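Local coordinates for protein taurine:2-oxoglutarate aminotransferase (Bifidobacterium kashiwanohense PV20-2, PDB 6JIX) that probably transfers the amino group of taurine to 2-oxoglutarate with the help of pyridoxal 5'-phosphate, as a class-III aminotransferase, at residues G62-P66 / E67-A71; G259-K263 / M264-Q268; N329-E333 / H334-A338. One frame throughout, in Å; residues are numbered along the deposited sequence.

How the contacts relate
Contact 3 lies between the other two and touches both. Towards contact 1, the Tyr330 ring receives Leu65, with CD2 of Leu65 at 3.7 Å from CD2 of Tyr330, and also Glu67, whose CD lies 3.8 Å from Tyr330 CE2. Towards contact 2, Cys337 packs against the backbone of 262-264, its SG 3.5 Å from Met264 N, while Met264 CE lies 3.9 Å from Leu332 CD2. Contacts 1 and 2 do not meet; about 7 Å separates their nearest atoms. The cofactor is close but untouched: the side chains of Tyr331 and of Lys281, which binds pyridoxal 5'-phosphate, are about 8 Å apart, and that of Ala266 is about 10 Å from bound cofactor.

Contact 1. Residues G62-P66 / E67-A71; sequences GHELP and EIVDA
Leu65 and Glu67 meet beside the Tyr330 ring: Leu65 CD2 lies over one face, offset from the centre, and the Glu67 carboxylate stands at the edge, while His334 covers the opposite face. Glu67 OE1 rests against the methine of Leu65, 3.4 Å from CG; the carboxylate of Glu64 likewise has OE2 beside the CG2 methyl of Val69. The contact lies at the N-terminus of helix 66-78, a worked example of a helix start in which Leu65, at the N-cap position, has no polar side chain to accept from the first-turn N-H groups. Its carbonyl starts the helical hydrogen bonding: Leu65 O takes a nearly straight bond from Val69 N (3.1 Å, 175°) and a weak one from Ile68 N, and it also lies against Val69 CG2.

With CG anti to the backbone N, chi1 of -172° places Leu65 CD2 against Ile68 CD1, 3.9 Å away. An alanine here lacks CG and both methyls and would probably leave a gap between Ile68 and the Tyr330 face. Tyr287 OH is hydrogen-bonded to both Gly62 O and Leu65 N, tying the loop before the helix. On the dimer side, Glu64 OE2 makes a weak bond to Cys80 N of the second subunit, and Val69 packs on Asp77 of that subunit. The next bond of the helix runs from Asp70 N to Pro66 O at 2.8 Å.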
ATOM      1  N   GLY A  62      19.395  11.123  -1.980  1.00 22.32           N
ATOM      2  CA  GLY A  62      19.274  11.895  -3.189  1.00 20.99           C
ATOM      3  C   GLY A  62      18.524  11.113  -4.254  1.00 25.04           C
ATOM      4  O   GLY A  62      17.872  10.105  -3.995  1.00 24.66           O
ATOM      5  N   HIS A  63      18.629  11.613  -5.479  1.00 29.16           N
ATOM      6  CA  HIS A  63      17.941  11.040  -6.625  1.00 26.61           C
ATOM      7  C   HIS A  63      18.926  10.368  -7.578  1.00 30.14           C
ATOM      8  O   HIS A  63      20.074  10.802  -7.731  1.00 30.61           O
ATOM      9  CB  HIS A  63      17.136  12.126  -7.341  1.00 27.34           C
ATOM     10  CG  HIS A  63      16.146  12.811  -6.447  1.00 31.67           C
ATOM     11  ND1 HIS A  63      14.973  12.211  -6.034  1.00 23.76           N
ATOM     12  CD2 HIS A  63      16.174  14.029  -5.856  1.00 28.75           C
ATOM     13  CE1 HIS A  63      14.306  13.045  -5.257  1.00 28.60           C
ATOM     14  NE2 HIS A  63      15.013  14.155  -5.132  1.00 28.59           N
ATOM     15  N   GLU A  64      18.479   9.275  -8.193  1.00 31.13           N
ATOM     16  CA  GLU A  64      19.239   8.576  -9.231  1.00 31.78           C
ATOM     17  C   GLU A  64      20.598   8.098  -8.727  1.00 30.18           C
ATOM     18  O   GLU A  64      21.524   7.891  -9.519  1.00 33.41           O
ATOM     19  CB  GLU A  64      19.413   9.448 -10.478  1.00 26.80           C
ATOM     20  CG  GLU A  64      18.120   9.675 -11.226  1.00 29.81           C
ATOM     21  CD  GLU A  64      17.676   8.455 -11.988  1.00 28.87           C
ATOM     22  OE1 GLU A  64      18.274   8.197 -13.042  1.00 38.07           O
ATOM     23  OE2 GLU A  64      16.741   7.759 -11.550  1.00 28.95           O
ATOM     24  N   LEU A  65      20.726   7.901  -7.424  1.00 27.72           N
ATOM     25  CA  LEU A  65      21.937   7.336  -6.874  1.00 27.17           C
ATOM     26  C   LEU A  65      22.287   6.069  -7.640  1.00 24.70           C
ATOM     27  O   LEU A  65      21.499   5.120  -7.635  1.00 29.77           O
ATOM     28  CB  LEU A  65      21.761   7.021  -5.397  1.00 25.54           C
ATOM     29  CG  LEU A  65      23.069   6.612  -4.735  1.00 26.63           C
ATOM     30  CD1 LEU A  65      23.730   7.831  -4.153  1.00 19.31           C
ATOM     31  CD2 LEU A  65      22.816   5.550  -3.678  1.00 26.41           C
ATOM     32  N   PRO A  66      23.441   6.010  -8.295  1.00 30.91           N
ATOM     33  CA  PRO A  66      23.751   4.836  -9.130  1.00 27.72           C
ATOM     34  C   PRO A  66      23.613   3.500  -8.415  1.00 29.46           C
ATOM     35  O   PRO A  66      23.198   2.521  -9.046  1.00 31.47           O
ATOM     36  CB  PRO A  66      25.192   5.110  -9.564  1.00 23.87           C
ATOM     37  CG  PRO A  66      25.267   6.609  -9.593  1.00 27.49           C
ATOM     38  CD  PRO A  66      24.495   7.039  -8.379  1.00 29.15           C
ATOM     39  N   GLU A  67      23.958   3.415  -7.126  1.00 28.89           N
ATOM     40  CA  GLU A  67      23.937   2.120  -6.452  1.00 26.17           C
ATOM     41  C   GLU A  67      22.536   1.516  -6.445  1.00 29.89           C
ATOM     42  O   GLU A  67      22.375   0.315  -6.699  1.00 28.12           O
ATOM     43  CB  GLU A  67      24.470   2.255  -5.027  1.00 26.30           C
ATOM     44  CG  GLU A  67      25.976   2.321  -4.934  1.00 24.51           C
ATOM     45  CD  GLU A  67      26.504   3.687  -5.295  1.00 33.38           C
ATOM     46  OE1 GLU A  67      25.673   4.559  -5.660  1.00 36.08           O
ATOM     47  OE2 GLU A  67      27.742   3.891  -5.217  1.00 32.15           O
ATOM     48  N   ILE A  68      21.507   2.331  -6.162  1.00 30.59           N
ATOM     49  CA  ILE A  68      20.131   1.827  -6.150  1.00 28.98           C
ATOM     50  C   ILE A  68      19.614   1.666  -7.570  1.00 28.83           C
ATOM     51  O   ILE A  68      18.957   0.670  -7.895  1.00 25.08           O
ATOM     52  CB  ILE A  68      19.197   2.735  -5.324  1.00 27.87           C
ATOM     53  CG1 ILE A  68      19.679   2.868  -3.875  1.00 28.50           C
ATOM     54  CG2 ILE A  68      17.790   2.171  -5.331  1.00 22.98           C
ATOM     55  CD1 ILE A  68      19.188   4.133  -3.200  1.00 21.83           C
ATOM     56  N   VAL A  69      19.877   2.657  -8.427  1.00 28.32           N
ATOM     57  CA  VAL A  69      19.436   2.574  -9.814  1.00 26.79           C
ATOM     58  C   VAL A  69      19.943   1.289 -10.449  1.00 26.56           C
ATOM     59  O   VAL A  69      19.183   0.535 -11.064  1.00 29.02           O
ATOM     60  CB  VAL A  69      19.900   3.810 -10.604  1.00 31.02           C
ATOM     61  CG1 VAL A  69      19.704   3.570 -12.100  1.00 34.18           C
ATOM     62  CG2 VAL A  69      19.154   5.065 -10.147  1.00 26.01           C
ATOM     63  N   ASP A  70      21.227   0.998 -10.266  1.00 29.78           N
ATOM     64  CA  ASP A  70      21.800  -0.189 -10.890  1.00 29.51           C
ATOM     65  C   ASP A  70      21.203  -1.465 -10.318  1.00 27.45           C
ATOM     66  O   ASP A  70      20.915  -2.406 -11.066  1.00 28.14           O
ATOM     67  CB  ASP A  70      23.320  -0.186 -10.729  1.00 29.84           C
ATOM     68  CG  ASP A  70      23.988   0.895 -11.549  1.00 32.85           C
ATOM     69  OD1 ASP A  70      23.357   1.418 -12.491  1.00 33.49           O
ATOM     70  OD2 ASP A  70      25.151   1.230 -11.245  1.00 44.09           O
ATOM     71  N   ALA A  71      21.028  -1.528  -8.995  1.00 27.88           N
ATOM     72  CA  ALA A  71      20.439  -2.717  -8.388  1.00 23.86           C
ATOM     73  C   ALA A  71      19.053  -2.972  -8.956  1.00 27.83           C
ATOM     74  O   ALA A  71      18.653  -4.130  -9.164  1.00 24.32           O
ATOM     75  CB  ALA A  71      20.390  -2.568  -6.868  1.00 23.29           C
TER

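Contact 2. Residues G259-K263 / M264-Q268; sequences GRTGK and MFAWQ
Gln268 swings its CG anti to the carbonyl carbon (chi1 -82°) and runs out extended from there, which brings its amide back to the backbone N of Phe265; Lys263, with its own CG anti to the carbonyl carbon and a bend at chi2 (-109°), turns its chain across that of Gln268 at a slant. The two chains meet through their aliphatic parts, Lys263 CD lying 3.7 Å from Gln268 CB. The polar end of Gln268 is used elsewhere: OE1 accepts from Phe265 N at 2.8 Å along a fairly straight N-H (167°), although the donor stands well above the carbonyl plane, and NE2 donates a hydrogen to Val101 O in helix 89-102. With both O and N engaged, the amide is probably fixed in its rotation.

Residues 259-262 form a type I beta turn, closed by Gly262 N to Gly259 O at 3.1 Å. A weak bond from Gly259 N to Met264 O, 3.4 Å, ties its start to the next residues. Thr261 CG2 lies 3.7 Å from Ala266 CB, and Thr261 OG1 is hydrogen-bonded to Asn269 ND2. Met264 CG sits over the centre of the Phe265 ring.

Glu253 receives Ala266 N and Trp267 N on its two carboxylate oxygens, and Gln268 N returns to Phe265 O at 2.8 Å. Together with the Gln268 side chain, which accepts from the backbone N at the start of the turn, these links begin a 3-10 turn at 266-268, in the loop joining strands 248-252 and 276-279 of the mixed sheet in the cofactor-binding domain of fold type I aminotransferases.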
ATOM      1  N   GLY A 259      18.816   7.023   8.760  1.00 25.51           N
ATOM      2  CA  GLY A 259      19.819   8.063   8.822  1.00 27.19           C
ATOM      3  C   GLY A 259      19.290   9.462   9.001  1.00 27.05           C
ATOM      4  O   GLY A 259      20.090  10.387   9.213  1.00 24.87           O
ATOM      5  N   ARG A 260      17.973   9.652   8.891  1.00 26.50           N
ATOM      6  CA  ARG A 260      17.378  10.982   8.961  1.00 24.74           C
ATOM      7  C   ARG A 260      17.888  11.783  10.164  1.00 28.75           C
ATOM      8  O   ARG A 260      18.162  12.988  10.049  1.00 27.45           O
ATOM      9  CB  ARG A 260      15.857  10.842   9.001  1.00 27.08           C
ATOM     10  CG  ARG A 260      15.132  12.163   8.926  1.00 28.41           C
ATOM     11  CD  ARG A 260      15.886  13.100   8.012  1.00 28.70           C
ATOM     12  NE  ARG A 260      15.778  12.658   6.638  1.00 27.43           N
ATOM     13  CZ  ARG A 260      16.099  13.417   5.605  1.00 29.89           C
ATOM     14  NH1 ARG A 260      16.545  14.644   5.827  1.00 26.87           N
ATOM     15  NH2 ARG A 260      15.962  12.953   4.365  1.00 24.86           N
ATOM     16  N   THR A 261      18.037  11.129  11.321  1.00 26.45           N
ATOM     17  CA  THR A 261      18.367  11.794  12.579  1.00 27.03           C
ATOM     18  C   THR A 261      19.823  11.627  12.991  1.00 29.87           C
ATOM     19  O   THR A 261      20.191  12.058  14.090  1.00 31.01           O
ATOM     20  CB  THR A 261      17.473  11.264  13.707  1.00 28.52           C
ATOM     21  OG1 THR A 261      17.872   9.922  14.057  1.00 23.59           O
ATOM     22  CG2 THR A 261      15.971  11.310  13.286  1.00 25.98           C
ATOM     23  N   GLY A 262      20.642  10.965  12.172  1.00 27.48           N
ATOM     24  CA  GLY A 262      22.010  10.650  12.523  1.00 29.33           C
ATOM     25  C   GLY A 262      22.218   9.241  13.045  1.00 29.63           C
ATOM     26  O   GLY A 262      23.367   8.815  13.199  1.00 32.86           O
ATOM     27  N   LYS A 263      21.147   8.508  13.304  1.00 29.00           N
ATOM     28  CA  LYS A 263      21.197   7.101  13.659  1.00 30.97           C
ATOM     29  C   LYS A 263      20.390   6.330  12.622  1.00 30.38           C
ATOM     30  O   LYS A 263      19.579   6.908  11.887  1.00 31.45           O
ATOM     31  CB  LYS A 263      20.637   6.875  15.081  1.00 33.87           C
ATOM     32  CG  LYS A 263      21.601   7.245  16.223  1.00 30.56           C
ATOM     33  CD  LYS A 263      22.119   5.985  16.932  1.00 33.93           C
ATOM     34  CE  LYS A 263      23.058   6.317  18.067  1.00 32.63           C
ATOM     35  NZ  LYS A 263      22.753   7.672  18.558  1.00 29.49           N
ATOM     36  N   MET A 264      20.629   5.023  12.518  1.00 29.31           N
ATOM     37  CA  MET A 264      19.898   4.270  11.500  1.00 28.86           C
ATOM     38  C   MET A 264      18.386   4.355  11.729  1.00 30.80           C
ATOM     39  O   MET A 264      17.617   4.583  10.790  1.00 26.64           O
ATOM     40  CB  MET A 264      20.368   2.819  11.446  1.00 28.04           C
ATOM     41  CG  MET A 264      19.819   2.057  10.235  1.00 36.59           C
ATOM     42  SD  MET A 264      20.633   2.412   8.629  1.00 42.83           S
ATOM     43  CE  MET A 264      22.214   3.062   9.182  1.00 38.06           C
ATOM     44  N   PHE A 265      17.940   4.192  12.970  1.00 27.97           N
ATOM     45  CA  PHE A 265      16.545   4.417  13.313  1.00 27.33           C
ATOM     46  C   PHE A 265      16.478   5.471  14.405  1.00 28.08           C
ATOM     47  O   PHE A 265      17.312   5.490  15.312  1.00 33.57           O
ATOM     48  CB  PHE A 265      15.867   3.123  13.760  1.00 27.87           C
ATOM     49  CG  PHE A 265      15.883   2.052  12.710  1.00 29.12           C
ATOM     50  CD1 PHE A 265      15.242   2.250  11.490  1.00 26.78           C
ATOM     51  CD2 PHE A 265      16.561   0.854  12.923  1.00 29.04           C
ATOM     52  CE1 PHE A 265      15.264   1.259  10.496  1.00 22.74           C
ATOM     53  CE2 PHE A 265      16.590  -0.136  11.935  1.00 26.93           C
ATOM     54  CZ  PHE A 265      15.943   0.072  10.722  1.00 20.62           C
ATOM     55  N   ALA A 266      15.501   6.371  14.299  1.00 30.23           N
ATOM     56  CA  ALA A 266      15.423   7.458  15.268  1.00 31.47           C
ATOM     57  C   ALA A 266      15.216   6.931  16.681  1.00 28.66           C
ATOM     58  O   ALA A 266      15.774   7.489  17.633  1.00 28.83           O
ATOM     59  CB  ALA A 266      14.315   8.447  14.891  1.00 27.07           C
ATOM     60  N   TRP A 267      14.470   5.837  16.849  1.00 25.32           N
ATOM     61  CA  TRP A 267      14.318   5.355  18.214  1.00 30.18           C
ATOM     62  C   TRP A 267      15.672   4.989  18.824  1.00 32.47           C
ATOM     63  O   TRP A 267      15.799   4.942  20.051  1.00 31.20           O
ATOM     64  CB  TRP A 267      13.326   4.183  18.281  1.00 23.37           C
ATOM     65  CG  TRP A 267      13.693   2.965  17.498  1.00 29.07           C
ATOM     66  CD1 TRP A 267      13.195   2.591  16.281  1.00 27.80           C
ATOM     67  CD2 TRP A 267      14.611   1.927  17.889  1.00 30.68           C
ATOM     68  NE1 TRP A 267      13.761   1.403  15.880  1.00 25.38           N
ATOM     69  CE2 TRP A 267      14.628   0.971  16.849  1.00 28.27           C
ATOM     70  CE3 TRP A 267      15.430   1.721  19.008  1.00 27.63           C
ATOM     71  CZ2 TRP A 267      15.434  -0.172  16.897  1.00 27.09           C
ATOM     72  CZ3 TRP A 267      16.229   0.586  19.053  1.00 25.93           C
ATOM     73  CH2 TRP A 267      16.225  -0.345  18.001  1.00 27.99           C
ATOM     74  N   GLN A 268      16.709   4.819  18.000  1.00 30.29           N
ATOM     75  CA  GLN A 268      18.039   4.548  18.530  1.00 32.83           C
ATOM     76  C   GLN A 268      18.667   5.773  19.197  1.00 34.33           C
ATOM     77  O   GLN A 268      19.755   5.646  19.768  1.00 33.57           O
ATOM     78  CB  GLN A 268      18.960   4.035  17.420  1.00 26.80           C
ATOM     79  CG  GLN A 268      18.809   2.545  17.146  1.00 31.15           C
ATOM     80  CD  GLN A 268      19.248   2.164  15.734  1.00 32.65           C
ATOM     81  OE1 GLN A 268      19.527   3.036  14.907  1.00 33.74           O
ATOM     82  NE2 GLN A 268      19.311   0.862  15.456  1.00 27.74           N
TER

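Contact 3. Residues N329-E333 / H334-A338; sequences NYYLE and HDVCA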
ATOM      1  N   ASN A 329      22.913  -1.033   2.140  1.00 24.72           N
ATOM      2  CA  ASN A 329      24.359  -1.223   2.000  1.00 24.78           C
ATOM      3  C   ASN A 329      25.071   0.109   1.802  1.00 23.78           C
ATOM      4  O   ASN A 329      26.160   0.320   2.339  1.00 24.08           O
ATOM      5  CB  ASN A 329      24.674  -2.160   0.830  1.00 26.83           C
ATOM      6  CG  ASN A 329      24.699  -3.633   1.237  1.00 34.60           C
ATOM      7  OD1 ASN A 329      24.940  -3.969   2.402  1.00 36.42           O
ATOM      8  ND2 ASN A 329      24.436  -4.521   0.271  1.00 32.18           N
ATOM      9  N   TYR A 330      24.458   1.031   1.061  1.00 23.28           N
ATOM     10  CA  TYR A 330      25.038   2.358   0.918  1.00 23.44           C
ATOM     11  C   TYR A 330      25.100   3.093   2.257  1.00 26.33           C
ATOM     12  O   TYR A 330      26.142   3.663   2.616  1.00 26.68           O
ATOM     13  CB  TYR A 330      24.247   3.177  -0.093  1.00 23.05           C
ATOM     14  CG  TYR A 330      24.989   4.431  -0.499  1.00 28.45           C
ATOM     15  CD1 TYR A 330      24.969   5.572   0.298  1.00 27.20           C
ATOM     16  CD2 TYR A 330      25.730   4.462  -1.669  1.00 24.88           C
ATOM     17  CE1 TYR A 330      25.658   6.715  -0.086  1.00 31.97           C
ATOM     18  CE2 TYR A 330      26.404   5.583  -2.059  1.00 25.93           C
ATOM     19  CZ  TYR A 330      26.382   6.708  -1.276  1.00 30.20           C
ATOM     20  OH  TYR A 330      27.089   7.822  -1.705  1.00 30.75           O
ATOM     21  N   TYR A 331      23.983   3.128   2.997  1.00 24.83           N
ATOM     22  CA  TYR A 331      23.983   3.827   4.281  1.00 27.72           C
ATOM     23  C   TYR A 331      25.169   3.369   5.103  1.00 26.02           C
ATOM     24  O   TYR A 331      25.902   4.186   5.671  1.00 24.39           O
ATOM     25  CB  TYR A 331      22.684   3.579   5.072  1.00 25.07           C
ATOM     26  CG  TYR A 331      21.428   4.222   4.528  1.00 25.89           C
ATOM     27  CD1 TYR A 331      21.384   5.579   4.233  1.00 21.08           C
ATOM     28  CD2 TYR A 331      20.274   3.460   4.316  1.00 22.92           C
ATOM     29  CE1 TYR A 331      20.240   6.152   3.740  1.00 22.21           C
ATOM     30  CE2 TYR A 331      19.127   4.024   3.824  1.00 19.97           C
ATOM     31  CZ  TYR A 331      19.108   5.369   3.538  1.00 24.61           C
ATOM     32  OH  TYR A 331      17.951   5.942   3.045  1.00 26.57           O
ATOM     33  N   LEU A 332      25.379   2.053   5.147  1.00 21.59           N
ATOM     34  CA  LEU A 332      26.422   1.482   5.985  1.00 22.95           C
ATOM     35  C   LEU A 332      27.804   1.740   5.393  1.00 33.93           C
ATOM     36  O   LEU A 332      28.667   2.347   6.045  1.00 31.32           O
ATOM     37  CB  LEU A 332      26.171  -0.015   6.170  1.00 20.79           C
ATOM     38  CG  LEU A 332      24.857  -0.410   6.863  1.00 29.70           C
ATOM     39  CD1 LEU A 332      24.712  -1.929   7.006  1.00 21.50           C
ATOM     40  CD2 LEU A 332      24.736   0.278   8.224  1.00 26.39           C
ATOM     41  N   GLU A 333      28.024   1.306   4.140  1.00 31.41           N
ATOM     42  CA  GLU A 333      29.364   1.361   3.559  1.00 30.32           C
ATOM     43  C   GLU A 333      29.896   2.788   3.486  1.00 34.30           C
ATOM     44  O   GLU A 333      31.098   3.006   3.683  1.00 36.75           O
ATOM     45  CB  GLU A 333      29.364   0.722   2.169  1.00 28.60           C
ATOM     46  CG  GLU A 333      29.433  -0.800   2.206  1.00 32.47           C
ATOM     47  CD  GLU A 333      28.866  -1.471   0.954  1.00 42.59           C
ATOM     48  OE1 GLU A 333      29.074  -0.962  -0.176  1.00 47.39           O
ATOM     49  OE2 GLU A 333      28.219  -2.531   1.105  1.00 46.53           O
ATOM     50  N   HIS A 334      29.023   3.774   3.250  1.00 35.33           N
ATOM     51  CA  HIS A 334      29.435   5.167   3.104  1.00 30.36           C
ATOM     52  C   HIS A 334      29.247   5.956   4.382  1.00 29.95           C
ATOM     53  O   HIS A 334      29.237   7.192   4.341  1.00 24.88           O
ATOM     54  CB  HIS A 334      28.676   5.841   1.964  1.00 27.51           C
ATOM     55  CG  HIS A 334      29.133   5.410   0.609  1.00 28.97           C
ATOM     56  ND1 HIS A 334      29.749   6.268  -0.274  1.00 32.87           N
ATOM     57  CD2 HIS A 334      29.080   4.206  -0.008  1.00 31.00           C
ATOM     58  CE1 HIS A 334      30.045   5.615  -1.384  1.00 36.94           C
ATOM     59  NE2 HIS A 334      29.651   4.361  -1.249  1.00 36.66           N
ATOM     60  N   ASP A 335      29.067   5.256   5.499  1.00 35.34           N
ATOM     61  CA  ASP A 335      28.863   5.840   6.819  1.00 34.59           C
ATOM     62  C   ASP A 335      28.028   7.116   6.726  1.00 35.91           C
ATOM     63  O   ASP A 335      28.485   8.228   7.004  1.00 35.97           O
ATOM     64  CB  ASP A 335      30.189   6.080   7.542  1.00 31.40           C
ATOM     65  CG  ASP A 335      30.023   6.028   9.071  1.00 49.86           C
ATOM     66  OD1 ASP A 335      28.876   6.263   9.572  1.00 42.90           O
ATOM     67  OD2 ASP A 335      31.029   5.743   9.767  1.00 47.20           O
ATOM     68  N   VAL A 336      26.782   6.930   6.287  1.00 35.30           N
ATOM     69  CA  VAL A 336      25.910   8.073   6.063  1.00 31.25           C
ATOM     70  C   VAL A 336      25.468   8.678   7.389  1.00 30.77           C
ATOM     71  O   VAL A 336      25.299   9.898   7.490  1.00 33.32           O
ATOM     72  CB  VAL A 336      24.726   7.670   5.158  1.00 29.05           C
ATOM     73  CG1 VAL A 336      23.659   8.746   5.158  1.00 29.62           C
ATOM     74  CG2 VAL A 336      25.223   7.459   3.742  1.00 26.04           C
ATOM     75  N   CYS A 337      25.302   7.863   8.431  1.00 30.48           N
ATOM     76  CA  CYS A 337      24.947   8.424   9.735  1.00 30.40           C
ATOM     77  C   CYS A 337      26.011   9.400  10.220  1.00 35.28           C
ATOM     78  O   CYS A 337      25.697  10.518  10.657  1.00 36.77           O
ATOM     79  CB  CYS A 337      24.739   7.309  10.756  1.00 27.25           C
ATOM     80  SG  CYS A 337      23.178   6.440  10.533  1.00 32.06           S
ATOM     81  N   ALA A 338      27.286   8.995  10.152  1.00 33.63           N
ATOM     82  CA  ALA A 338      28.351   9.879  10.618  1.00 29.44           C
ATOM     83  C   ALA A 338      28.379  11.168   9.814  1.00 24.71           C
ATOM     84  O   ALA A 338      28.595  12.253  10.368  1.00 23.94           O
ATOM     85  CB  ALA A 338      29.691   9.167  10.552  1.00 24.85           C
TER
HETATM   86  O   HOH W   1      25.484   4.807   8.534  1.00 25.31           O
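Helix 318-333 ends here in a Schellman motif: Val336 N reaches back to Tyr331 O (2.9 Å, 176°) and Asp335 N to Leu332 O (3.0 Å), with Asp335 at positive phi as the C-prime residue. The same aspartate then serves as N-cap of helix 336-357, its OD1 taking Ala338 N from above the carboxylate plane, so that a single residue closes one helix and opens the next.

Within the joint, His334 N bonds to Tyr330 O at 3.0 Å, and the His334 ring stacks face to face on Tyr330. Their planes are 9° apart and the centroids 3.9 Å, with CE2 of Tyr330 over the centre of the imidazole; Tyr330 has CG anti to the backbone N (chi1 -167°), placing the phenol beside the imidazole. His334 CB adds a CH-pi contact over the same face of the Tyr330 ring, while Val336 CG2 comes at the edge of that phenol. The other branch of Val336, CG1, meets the edge of the Tyr331 ring, whose OH is bonded to Gly282 O; Val336 also packs on Leu422. A water bridges the turn, donating to Tyr331 O at 3.0 Å and accepting from Cys337 N.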